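Local coordinates for protein intimin (Escherichia coli O127:H6 str. E2348/69, PDB 6TQD) that is a bacterial surface adhesin, represented here by the D00 and D0 domains of its extracellular passenger, at residues A[26-31]-A[58-63]; A[110-115]-A[146-151]; A[42-45]-A[50-53]; A[99-104]-A[137-142]; A[132-137]-A[186-191]. All coordinates share one frame; numbering follows the deposited sequence.

How the contacts relate
Contacts 2 and 5 lie in the buried core of the C-terminal Ig-like domain. Both join its two sheets, their centres are only about 2 Å apart, and their chemistry is almost wholly apolar. Contacts 1 and 3 belong to the N-terminal domain and are only partly buried. They share the sheet that holds strands 50-53 and 62-65, and both mix leucine packing with a glutamine; contact 3 adds an arginine and a water. Contact 4 is buried between the domains, near the centre of the chain. It shares Lys137 and strand 130-138 with contact 5, but rests on a hairpin turn and an asparagine. Contact 1 is about 40 Å from contact 2, centre to centre.

Contact 1: A[26-31]-A[58-63]; sequences LIVKSK and SAQDYQ
Leu26 meets Gln60 in the N-terminal beta-sandwich, where the neighbouring antiparallel strands 21-30 and 62-65 part. A type I beta turn from Ser58 to Asp61 leads into the second strand and brings Gln60 close. The Leu26 side chain leans on this turn: its CD1 is 3.5 Å from Gln60 O and 4.2 Å from Gln60 CB. The same methyl comes obliquely to the Tyr62 ring, with CD1 of Leu26 4.4 Å from CD1 of Tyr62. Leu26 CG stands beside its own backbone N (chi1 -56°), and the branch reaches across to the turn.

Gln60 runs the other way. Its CG sits between the backbone N and the carbonyl carbon (chi1 66°), and the chain beyond is extended. This carries the amide group past Leu26 to the flank of Val28. The amide end lies near Leu26 O, where, turned over, it may hydrogen-bond.

Further out, Ile37 and Leu34 of strand 34-40, in the facing sheet, touch these side chains. The Tyr62 ring also meets His53 edge-to-face, and His53 NE2 hydrogen-bonds to Ser58 O. Ser58 OG accepts from Gln60 N at 3.2 Å (N-H...O 163°), an ST turn within the beta turn.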
# COMPACT_ATOMS: atom_id res chain seq x y z
N LEU A 26 8.88 20.24 -5.42
CA LEU A 26 8.85 20.72 -6.79
C LEU A 26 10.19 21.38 -7.11
O LEU A 26 10.77 22.07 -6.26
CB LEU A 26 7.75 21.77 -6.95
CG LEU A 26 6.32 21.36 -6.57
CD1 LEU A 26 5.36 22.54 -6.79
CD2 LEU A 26 5.86 20.15 -7.34
N ILE A 27 10.67 21.19 -8.34
CA ILE A 27 11.90 21.83 -8.80
C ILE A 27 11.53 22.67 -10.02
O ILE A 27 11.26 22.13 -11.10
CB ILE A 27 13.00 20.82 -9.12
CG1 ILE A 27 13.36 20.02 -7.86
CG2 ILE A 27 14.23 21.52 -9.66
CD1 ILE A 27 14.38 18.92 -8.09
N VAL A 28 11.55 23.99 -9.86
CA VAL A 28 11.15 24.95 -10.87
C VAL A 28 12.37 25.70 -11.36
O VAL A 28 13.22 26.12 -10.56
CB VAL A 28 10.12 25.95 -10.31
CG1 VAL A 28 9.89 27.10 -11.28
CG2 VAL A 28 8.82 25.25 -9.97
N LYS A 29 12.46 25.89 -12.67
CA LYS A 29 13.42 26.81 -13.28
C LYS A 29 12.61 27.76 -14.14
O LYS A 29 11.88 27.32 -15.02
CB LYS A 29 14.45 26.08 -14.13
CG LYS A 29 15.36 25.12 -13.37
CD LYS A 29 16.15 25.83 -12.28
CE LYS A 29 17.28 24.95 -11.76
NZ LYS A 29 16.83 23.58 -11.37
N SER A 30 12.74 29.06 -13.88
CA SER A 30 11.92 30.07 -14.53
C SER A 30 12.77 31.29 -14.87
O SER A 30 13.30 31.95 -13.97
CB SER A 30 10.76 30.49 -13.63
OG SER A 30 10.03 31.56 -14.20
N LYS A 31 12.89 31.59 -16.16
CA LYS A 31 13.61 32.79 -16.58
C LYS A 31 12.92 34.06 -16.09
O LYS A 31 13.60 35.04 -15.72
CB LYS A 31 13.76 32.80 -18.10
CG LYS A 31 14.48 34.01 -18.66
CD LYS A 31 14.58 33.93 -20.18
CE LYS A 31 15.19 35.20 -20.77
NZ LYS A 31 15.19 35.18 -22.27
N SER A 58 5.64 30.71 0.12
CA SER A 58 6.27 30.28 -1.12
C SER A 58 5.22 29.77 -2.10
O SER A 58 4.38 28.93 -1.75
CB SER A 58 7.28 29.17 -0.85
OG SER A 58 7.61 28.49 -2.05
N ALA A 59 5.27 30.28 -3.33
CA ALA A 59 4.32 29.86 -4.36
C ALA A 59 4.50 28.42 -4.80
O ALA A 59 3.67 27.93 -5.58
CB ALA A 59 4.45 30.77 -5.59
N GLN A 60 5.54 27.71 -4.35
CA GLN A 60 5.73 26.32 -4.76
C GLN A 60 5.64 25.34 -3.61
O GLN A 60 6.07 24.18 -3.76
CB GLN A 60 7.06 26.10 -5.50
CG GLN A 60 8.30 26.31 -4.67
CD GLN A 60 9.54 25.72 -5.33
OE1 GLN A 60 9.93 24.59 -5.03
NE2 GLN A 60 10.15 26.47 -6.23
N ASP A 61 5.11 25.75 -2.46
CA ASP A 61 5.09 24.92 -1.25
C ASP A 61 3.71 24.28 -1.11
O ASP A 61 2.76 24.92 -0.63
CB ASP A 61 5.43 25.76 -0.02
CG ASP A 61 5.55 24.93 1.24
OD1 ASP A 61 5.59 23.68 1.13
OD2 ASP A 61 5.61 25.52 2.34
N TYR A 62 3.61 23.02 -1.51
CA TYR A 62 2.36 22.28 -1.50
C TYR A 62 2.52 20.97 -0.74
O TYR A 62 3.63 20.47 -0.54
CB TYR A 62 1.89 21.98 -2.93
CG TYR A 62 1.31 23.21 -3.58
CD1 TYR A 62 2.12 24.12 -4.24
CD2 TYR A 62 -0.04 23.46 -3.50
CE1 TYR A 62 1.57 25.26 -4.80
CE2 TYR A 62 -0.59 24.57 -4.07
CZ TYR A 62 0.23 25.48 -4.71
OH TYR A 62 -0.34 26.59 -5.28
N GLN A 63 1.39 20.44 -0.30
CA GLN A 63 1.36 19.17 0.41
C GLN A 63 0.11 18.41 0.00
O GLN A 63 -0.89 19.00 -0.41
CB GLN A 63 1.34 19.39 1.93
CG GLN A 63 0.12 20.13 2.44
CD GLN A 63 0.32 20.71 3.83
OE1 GLN A 63 1.43 20.72 4.37
NE2 GLN A 63 -0.77 21.16 4.44

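Contact 2: A[110-115]-A[146-151]; sequences VGVTDF and VPVSFN
Val110 opens the row of side chains that 110-115 lays against 146-151. Its CG1 branch, anti to the backbone N, meets both methyls of Val146, with Val110 CG1 4.0 Å from Val146 CG2 and 4.1 Å from Val146 CG1. The segments belong to the two facing sheets of the bacterial Ig-like domain, and their directions differ by 38°.

Two residues on, Val112 points inward again. Its CG2 lies 4.4 Å from Val148 CG1, a looser touch. Ala188 of strand 182-189, the neighbour of 147-154 in its sheet, packs against both valines.

Phe115 closes the row. Its ring and that of Phe150 are near parallel, with planes at 17°, but slid apart. The centroids are 5.7 Å apart and the rings barely overlap. They touch obliquely through two atoms of each ring: Phe115 CE1 is 3.7 Å from Phe150 CE2, and Phe115 CZ is 3.7 Å from Phe150 CD2. Val148 O lies over one face of Phe150.

The backbones hydrogen-bond within their own sheets, as Gly111 does to Lys137 and Val148 to Ala164. All three touching pairs are valine-valine or Phe-Phe, so the sheets are held here by dispersion and burial of apolar surface, without directional polar bonds.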
# COMPACT_ATOMS: atom_id res chain seq x y z
N VAL A 110 9.39 -4.10 2.16
CA VAL A 110 8.90 -5.30 1.48
C VAL A 110 8.14 -6.10 2.55
O VAL A 110 8.75 -6.74 3.40
CB VAL A 110 10.03 -6.11 0.86
CG1 VAL A 110 9.49 -7.39 0.25
CG2 VAL A 110 10.76 -5.27 -0.19
N GLY A 111 6.81 -6.05 2.51
CA GLY A 111 6.01 -6.59 3.59
C GLY A 111 4.74 -7.26 3.09
O GLY A 111 4.25 -6.99 2.00
N VAL A 112 4.21 -8.14 3.94
CA VAL A 112 2.93 -8.78 3.68
C VAL A 112 1.82 -7.75 3.86
O VAL A 112 1.68 -7.16 4.94
CB VAL A 112 2.71 -9.97 4.62
CG1 VAL A 112 1.34 -10.62 4.35
CG2 VAL A 112 3.82 -10.99 4.47
N THR A 113 1.04 -7.53 2.81
CA THR A 113 -0.06 -6.57 2.90
C THR A 113 -1.41 -7.23 3.13
O THR A 113 -2.34 -6.57 3.61
CB THR A 113 -0.15 -5.72 1.63
OG1 THR A 113 -0.31 -6.57 0.49
CG2 THR A 113 1.10 -4.88 1.46
N ASP A 114 -1.56 -8.50 2.77
CA ASP A 114 -2.82 -9.20 2.88
C ASP A 114 -2.50 -10.66 3.18
O ASP A 114 -1.53 -11.21 2.65
CB ASP A 114 -3.61 -9.13 1.57
CG ASP A 114 -3.92 -7.71 1.15
OD1 ASP A 114 -4.92 -7.14 1.63
OD2 ASP A 114 -3.14 -7.16 0.34
N PHE A 115 -3.32 -11.29 4.02
CA PHE A 115 -3.15 -12.71 4.33
C PHE A 115 -4.56 -13.25 4.59
O PHE A 115 -5.14 -12.98 5.65
CB PHE A 115 -2.23 -12.92 5.52
CG PHE A 115 -1.82 -14.35 5.74
CD1 PHE A 115 -1.44 -15.14 4.66
CD2 PHE A 115 -1.79 -14.90 7.01
CE1 PHE A 115 -1.04 -16.45 4.86
CE2 PHE A 115 -1.40 -16.21 7.21
CZ PHE A 115 -1.02 -16.99 6.13
N VAL A 146 9.98 -13.48 -2.92
CA VAL A 146 10.26 -13.09 -1.54
C VAL A 146 9.85 -14.23 -0.61
O VAL A 146 8.72 -14.71 -0.70
CB VAL A 146 9.51 -11.80 -1.15
CG1 VAL A 146 9.78 -11.44 0.31
CG2 VAL A 146 9.89 -10.67 -2.08
N PRO A 147 10.72 -14.68 0.30
CA PRO A 147 10.31 -15.73 1.25
C PRO A 147 9.32 -15.20 2.27
O PRO A 147 9.54 -14.16 2.89
CB PRO A 147 11.62 -16.15 1.92
CG PRO A 147 12.71 -15.67 0.99
CD PRO A 147 12.18 -14.44 0.34
N VAL A 148 8.25 -15.96 2.48
CA VAL A 148 7.22 -15.64 3.47
C VAL A 148 7.20 -16.75 4.49
O VAL A 148 7.12 -17.93 4.13
CB VAL A 148 5.84 -15.50 2.80
CG1 VAL A 148 4.80 -15.19 3.84
CG2 VAL A 148 5.86 -14.41 1.73
N SER A 149 7.24 -16.39 5.77
CA SER A 149 7.23 -17.34 6.88
C SER A 149 5.83 -17.44 7.45
O SER A 149 5.19 -16.41 7.70
CB SER A 149 8.19 -16.87 7.98
OG SER A 149 9.53 -16.97 7.55
N PHE A 150 5.36 -18.67 7.66
CA PHE A 150 4.02 -18.94 8.17
C PHE A 150 4.09 -19.59 9.55
O PHE A 150 4.95 -20.45 9.80
CB PHE A 150 3.24 -19.88 7.24
CG PHE A 150 3.15 -19.39 5.83
CD1 PHE A 150 3.79 -20.08 4.81
CD2 PHE A 150 2.41 -18.27 5.51
CE1 PHE A 150 3.70 -19.64 3.51
CE2 PHE A 150 2.33 -17.82 4.21
CZ PHE A 150 2.97 -18.52 3.20
N ASN A 151 3.19 -19.18 10.44
CA ASN A 151 3.20 -19.68 11.80
C ASN A 151 1.78 -19.68 12.37
O ASN A 151 1.00 -18.78 12.08
CB ASN A 151 4.10 -18.83 12.70
CG ASN A 151 5.57 -18.98 12.36
OD1 ASN A 151 6.16 -18.15 11.67
ND2 ASN A 151 6.17 -20.07 12.83

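Contact 3: A[42-45]-A[50-53]; sequences SALR and QIQH
A single helical turn, 42-45, stands beside edge strand 50-53 and sets Leu44 and Arg45 against Gln50 and Ile51. Leu44 works on the buried side. Its CD1 lies 3.8 Å from Gln50 C, so this methyl covers the strand backbone. In one of the two conformers of Ile51, Leu44 CD1 is also 3.9 Å from Ile51 CG1.

Arg45 takes the outer side. Its chain is extended from CG to NE and spreads the guanidinium over the strand. Gln50 CB sits over one face of this group, 3.7 Å above the plane and offset toward the rim. The Arg45 guanidinium and Gln50 side-chain amide planes are 55° apart.

The turn and strand form part of the N-terminal sandwich, and Leu44 and Ile51 both reach Val79 of its other sheet. Asp41, just before the turn, ties the two pieces together: its OD1 makes a salt bridge with Arg45 NE, and its OD2 accepts from Ile51 N.

One water bridges the outer side. It lies at the guanidinium edge, in plane, and accepts from Arg45 NH2 at 2.8 Å. It donates to Gln50 OE1 at 3.0 Å and to Ile51 O at 2.8 Å. Gln50 OE1 also receives a weak bond of 3.4 Å from Gln52 NE2.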
# COMPACT_ATOMS: atom_id res chain seq x y z
N SER A 42 -8.09 15.84 -8.85
CA SER A 42 -9.42 15.24 -8.81
C SER A 42 -9.37 13.77 -8.41
O SER A 42 -10.32 13.26 -7.81
CB SER A 42 -10.10 15.39 -10.17
OG SER A 42 -9.36 14.75 -11.18
N ALA A 43 -8.29 13.06 -8.75
CA ALA A 43 -8.17 11.66 -8.33
C ALA A 43 -8.16 11.54 -6.80
O ALA A 43 -8.84 10.66 -6.24
CB ALA A 43 -6.92 11.03 -8.93
N LEU A 44 -7.41 12.40 -6.12
CA LEU A 44 -7.42 12.37 -4.66
C LEU A 44 -8.78 12.76 -4.10
O LEU A 44 -9.23 12.19 -3.11
CB LEU A 44 -6.38 13.33 -4.08
CG LEU A 44 -4.91 12.96 -4.14
CD1 LEU A 44 -4.08 14.17 -3.70
CD2 LEU A 44 -4.62 11.75 -3.27
N ARG A 45 -9.42 13.76 -4.71
CA ARG A 45 -10.70 14.23 -4.18
C ARG A 45 -11.79 13.18 -4.29
O ARG A 45 -12.73 13.20 -3.49
CB ARG A 45 -11.11 15.54 -4.86
CG ARG A 45 -10.13 16.64 -4.58
CD ARG A 45 -10.64 18.01 -4.94
NE ARG A 45 -9.55 18.97 -4.74
CZ ARG A 45 -9.45 19.81 -3.71
NH1 ARG A 45 -10.40 19.89 -2.78
NH2 ARG A 45 -8.40 20.61 -3.63
N GLN A 50 -6.63 15.60 -0.94
CA GLN A 50 -6.48 16.83 -1.69
C GLN A 50 -5.03 17.25 -1.69
O GLN A 50 -4.23 16.82 -0.86
CB GLN A 50 -7.33 17.96 -1.10
CG GLN A 50 -6.90 18.37 0.28
CD GLN A 50 -7.78 19.46 0.85
OE1 GLN A 50 -7.69 20.62 0.45
NE2 GLN A 50 -8.63 19.10 1.81
N ILE A 51 -4.70 18.13 -2.62
CA ILE A 51 -3.44 18.88 -2.61
C ILE A 51 -3.76 20.31 -2.25
O ILE A 51 -4.69 20.91 -2.81
CB ILE A 51 -2.70 18.77 -3.95
CG1 ILE A 51 -1.95 17.45 -3.97
CG2 ILE A 51 -1.76 19.96 -4.12
CD1 ILE A 51 -1.65 16.95 -5.32
N GLN A 52 -3.00 20.86 -1.31
CA GLN A 52 -3.24 22.19 -0.79
C GLN A 52 -1.91 22.89 -0.55
O GLN A 52 -0.89 22.24 -0.31
CB GLN A 52 -4.01 22.18 0.54
CG GLN A 52 -3.34 21.36 1.60
CD GLN A 52 -4.09 21.40 2.93
OE1 GLN A 52 -3.50 21.65 3.97
NE2 GLN A 52 -5.40 21.25 2.87
N HIS A 53 -1.94 24.22 -0.63
CA HIS A 53 -0.78 24.99 -0.24
C HIS A 53 -0.47 24.74 1.23
O HIS A 53 -1.37 24.61 2.06
CB HIS A 53 -1.08 26.47 -0.48
CG HIS A 53 0.14 27.32 -0.63
ND1 HIS A 53 0.75 27.95 0.44
CD2 HIS A 53 0.88 27.63 -1.72
CE1 HIS A 53 1.80 28.62 0.02
NE2 HIS A 53 1.91 28.45 -1.29
O HOH W 1 -6.97 22.34 -1.95

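Contact 4: A[99-104]-A[137-142]; sequences TVLSNG and KKNGVA
Asn139 carries this contact, and it faces Thr99 and Leu101 at the juncture of the two domains. Thr99 and Leu101 lie at the end of strand 90-101, the last strand of the N-terminal domain. Asn139 sits on a beta hairpin of the C-terminal Ig-like domain, in the type I' turn from Lys138 to Val141. Asn139 and Gly140 both have positive phi, as this turn requires. Two backbone bonds close the hairpin: Lys138 N to Val141 O at 2.9 Å, and Val141 N to Lys138 O at 3.0 Å.

Asn139 offers two groups to the other domain. Its backbone carbonyl meets Thr99, with Asn139 O 3.6 Å from Thr99 CG2. The methyl is brought there by the threonine torsion: CG2 is anti to the backbone N, while OG1 stands beside it (chi1 -58°).

The asparagine side chain crosses Leu101 at a slant. Asn139 OD1 lies 4.0 Å from Leu101 CD2 and 4.2 Å from Leu101 CD1, so both methyls approach the amide oxygen. That oxygen has its polar partner in the linker between the domains, where Asp108 N donates to it. Asn15, on strand 14-17, touches both Thr99 and Asn139 and so packs beside the contact.

The two segments thus meet by few and small van der Waals contacts, methyl against oxygen. The turn is closed by its backbone bonds, and the bond from Asp108 N to Asn139 OD1 would limit its movement. The junction is consistent with the constitutively extended arrangement of these domains.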
# COMPACT_ATOMS: atom_id res chain seq x y z
N THR A 99 0.63 7.11 -3.53
CA THR A 99 0.19 5.78 -3.13
C THR A 99 -0.07 5.79 -1.63
O THR A 99 0.76 6.27 -0.85
CB THR A 99 1.25 4.74 -3.47
OG1 THR A 99 1.51 4.79 -4.89
CG2 THR A 99 0.78 3.35 -3.10
N VAL A 100 -1.21 5.24 -1.24
CA VAL A 100 -1.70 5.28 0.14
C VAL A 100 -1.55 3.88 0.71
O VAL A 100 -2.05 2.90 0.14
CB VAL A 100 -3.16 5.74 0.19
CG1 VAL A 100 -3.69 5.67 1.61
CG2 VAL A 100 -3.27 7.15 -0.34
N LEU A 101 -0.85 3.79 1.83
CA LEU A 101 -0.72 2.57 2.61
C LEU A 101 -1.63 2.63 3.82
O LEU A 101 -1.98 3.70 4.31
CB LEU A 101 0.72 2.37 3.05
CG LEU A 101 1.76 2.06 1.97
CD1 LEU A 101 2.14 3.31 1.18
CD2 LEU A 101 3.00 1.43 2.57
N SER A 102 -2.03 1.46 4.31
CA SER A 102 -2.91 1.41 5.47
C SER A 102 -2.11 1.64 6.75
O SER A 102 -0.88 1.54 6.78
CB SER A 102 -3.62 0.05 5.50
OG SER A 102 -2.73 -0.94 5.99
N ASN A 103 -2.84 1.95 7.83
CA ASN A 103 -2.21 2.23 9.11
C ASN A 103 -1.21 1.14 9.52
O ASN A 103 -0.17 1.43 10.12
CB ASN A 103 -3.28 2.37 10.20
CG ASN A 103 -3.98 3.70 10.15
OD1 ASN A 103 -3.35 4.74 9.95
ND2 ASN A 103 -5.29 3.69 10.36
N GLY A 104 -1.51 -0.11 9.20
CA GLY A 104 -0.65 -1.19 9.62
C GLY A 104 0.53 -1.49 8.72
O GLY A 104 1.27 -2.45 8.99
N LYS A 137 3.97 -6.76 -0.92
CA LYS A 137 4.12 -5.57 -1.74
C LYS A 137 5.13 -4.64 -1.08
O LYS A 137 5.41 -4.73 0.12
CB LYS A 137 2.79 -4.80 -1.91
CG LYS A 137 1.65 -5.63 -2.45
CD LYS A 137 0.40 -4.78 -2.59
CE LYS A 137 -0.81 -5.61 -2.96
NZ LYS A 137 -2.03 -4.76 -3.03
N LYS A 138 5.67 -3.72 -1.88
CA LYS A 138 6.41 -2.57 -1.40
C LYS A 138 5.75 -1.36 -2.04
O LYS A 138 5.73 -1.26 -3.27
CB LYS A 138 7.88 -2.64 -1.83
CG LYS A 138 8.71 -1.40 -1.48
CD LYS A 138 10.13 -1.55 -2.02
CE LYS A 138 10.94 -0.28 -1.82
NZ LYS A 138 12.32 -0.44 -2.37
N ASN A 139 5.19 -0.49 -1.20
CA ASN A 139 4.47 0.70 -1.67
C ASN A 139 3.44 0.33 -2.74
O ASN A 139 3.33 0.97 -3.80
CB ASN A 139 5.45 1.77 -2.17
CG ASN A 139 6.39 2.25 -1.07
OD1 ASN A 139 6.04 2.25 0.10
ND2 ASN A 139 7.60 2.64 -1.45
N GLY A 140 2.69 -0.73 -2.46
CA GLY A 140 1.60 -1.14 -3.31
C GLY A 140 1.98 -1.96 -4.51
O GLY A 140 1.08 -2.36 -5.26
N VAL A 141 3.26 -2.26 -4.72
CA VAL A 141 3.71 -3.00 -5.89
C VAL A 141 4.11 -4.41 -5.46
O VAL A 141 4.98 -4.59 -4.60
CB VAL A 141 4.89 -2.29 -6.58
CG1 VAL A 141 5.39 -3.09 -7.76
CG2 VAL A 141 4.49 -0.88 -7.00
N ALA A 142 3.48 -5.42 -6.07
CA ALA A 142 3.77 -6.81 -5.71
C ALA A 142 5.24 -7.14 -5.92
O ALA A 142 5.85 -6.72 -6.92
CB ALA A 142 2.91 -7.74 -6.56

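Contact 5: A[132-137]-A[186-191]; sequences YTATVK and VSAKTA
Tyr132 lies against Val186 across the core of the C-terminal Ig-like sandwich. Strand 130-138 belongs to one sheet and strand 182-189 to the other, and the two segments run 21° apart. The tyrosine bond to CB points toward the facing strand, and CG then stands beside the backbone N (chi1 -72°). The ring then crosses the valine obliquely. Val186 CB sits over one face, 4.0 Å above the plane and offset toward the rim. Ring atom CE2 lies by Val186 CB and CE1 by Val186 CG2. Farther out, Tyr132 CZ is 3.8 Å from Val186 CG2. At the tip, Tyr132 OH is 3.7 Å from the same methyl. Tyr132 OH also donates to a water oxygen at 2.7 Å. Val186 N donates to this water oxygen too, at the longer distance of 3.3 Å. The ring is also packed by Phe115 and Leu176.

The sheets come closer in the middle, where two alanines face each other. Ala134 CB and Ala188 CB are 4.1 Å apart, and the CA atoms of Ala134 and Ala188 are 6.8 Å apart. Phe115 touches both.

At the far end Val136 and Thr190 reach toward each other tip to tip, with Val136 CG2 3.8 Å from Thr190 CG2. With Thr190 OG1 between the backbone N and the carbonyl carbon (chi1 58°), CG2 is turned to Val136 and OG1 hydrogen-bonds to Val110 O.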
# COMPACT_ATOMS: atom_id res chain seq x y z
N TYR A 132 -4.34 -20.61 2.52
CA TYR A 132 -4.05 -19.21 2.79
C TYR A 132 -3.17 -18.64 1.70
O TYR A 132 -2.29 -19.32 1.18
CB TYR A 132 -3.33 -19.06 4.13
CG TYR A 132 -4.18 -19.31 5.35
CD1 TYR A 132 -4.52 -20.60 5.74
CD2 TYR A 132 -4.62 -18.25 6.12
CE1 TYR A 132 -5.30 -20.81 6.87
CE2 TYR A 132 -5.40 -18.46 7.25
CZ TYR A 132 -5.73 -19.74 7.62
OH TYR A 132 -6.50 -19.97 8.75
N THR A 133 -3.38 -17.36 1.38
CA THR A 133 -2.60 -16.65 0.38
C THR A 133 -2.09 -15.38 1.02
O THR A 133 -2.88 -14.58 1.53
CB THR A 133 -3.45 -16.31 -0.85
OG1 THR A 133 -3.97 -17.50 -1.44
CG2 THR A 133 -2.61 -15.56 -1.89
N ALA A 134 -0.78 -15.20 1.01
CA ALA A 134 -0.14 -13.97 1.44
C ALA A 134 0.30 -13.19 0.21
O ALA A 134 0.84 -13.77 -0.74
CB ALA A 134 1.09 -14.27 2.28
N THR A 135 0.03 -11.89 0.22
CA THR A 135 0.49 -10.98 -0.82
C THR A 135 1.55 -10.08 -0.23
O THR A 135 1.36 -9.49 0.84
CB THR A 135 -0.68 -10.15 -1.35
OG1 THR A 135 -1.72 -11.01 -1.83
CG2 THR A 135 -0.20 -9.28 -2.52
N VAL A 136 2.68 -9.97 -0.93
CA VAL A 136 3.81 -9.15 -0.50
C VAL A 136 3.94 -7.98 -1.46
O VAL A 136 4.06 -8.18 -2.67
CB VAL A 136 5.12 -9.96 -0.46
CG1 VAL A 136 6.30 -9.06 -0.09
CG2 VAL A 136 5.00 -11.12 0.52
N LYS A 137 3.97 -6.76 -0.92
CA LYS A 137 4.12 -5.57 -1.74
C LYS A 137 5.13 -4.64 -1.08
O LYS A 137 5.41 -4.73 0.12
CB LYS A 137 2.79 -4.80 -1.91
CG LYS A 137 1.65 -5.63 -2.45
CD LYS A 137 0.40 -4.78 -2.59
CE LYS A 137 -0.81 -5.61 -2.96
NZ LYS A 137 -2.03 -4.76 -3.03
N VAL A 186 -3.53 -17.96 11.89
CA VAL A 186 -2.26 -18.16 11.22
C VAL A 186 -1.71 -16.79 10.84
O VAL A 186 -2.47 -15.86 10.56
CB VAL A 186 -2.43 -19.02 9.95
CG1 VAL A 186 -1.09 -19.29 9.31
CG2 VAL A 186 -3.15 -20.33 10.29
N SER A 187 -0.37 -16.67 10.84
CA SER A 187 0.29 -15.42 10.50
C SER A 187 1.29 -15.63 9.37
O SER A 187 1.77 -16.74 9.13
CB SER A 187 1.03 -14.84 11.71
OG SER A 187 2.17 -15.62 12.00
N ALA A 188 1.61 -14.52 8.69
CA ALA A 188 2.58 -14.48 7.60
C ALA A 188 3.54 -13.31 7.83
O ALA A 188 3.12 -12.23 8.25
CB ALA A 188 1.84 -14.27 6.26
N LYS A 189 4.81 -13.53 7.50
CA LYS A 189 5.82 -12.50 7.74
C LYS A 189 6.94 -12.60 6.72
O LYS A 189 7.31 -13.68 6.27
CB LYS A 189 6.39 -12.65 9.16
CG LYS A 189 7.29 -11.49 9.61
CD LYS A 189 7.87 -11.71 10.99
CE LYS A 189 8.85 -10.60 11.40
NZ LYS A 189 10.10 -10.59 10.58
N THR A 190 7.48 -11.43 6.35
CA THR A 190 8.70 -11.34 5.57
C THR A 190 9.81 -10.76 6.43
O THR A 190 9.58 -10.18 7.51
CB THR A 190 8.50 -10.46 4.33
OG1 THR A 190 8.08 -9.16 4.75
CG2 THR A 190 7.48 -11.07 3.39
N ALA A 191 11.04 -10.89 5.93
CA ALA A 191 12.23 -10.59 6.74
C ALA A 191 12.25 -9.15 7.26
O ALA A 191 12.66 -8.92 8.40
CB ALA A 191 13.50 -10.86 5.92
O HOH W 2 -6.56 -18.03 10.61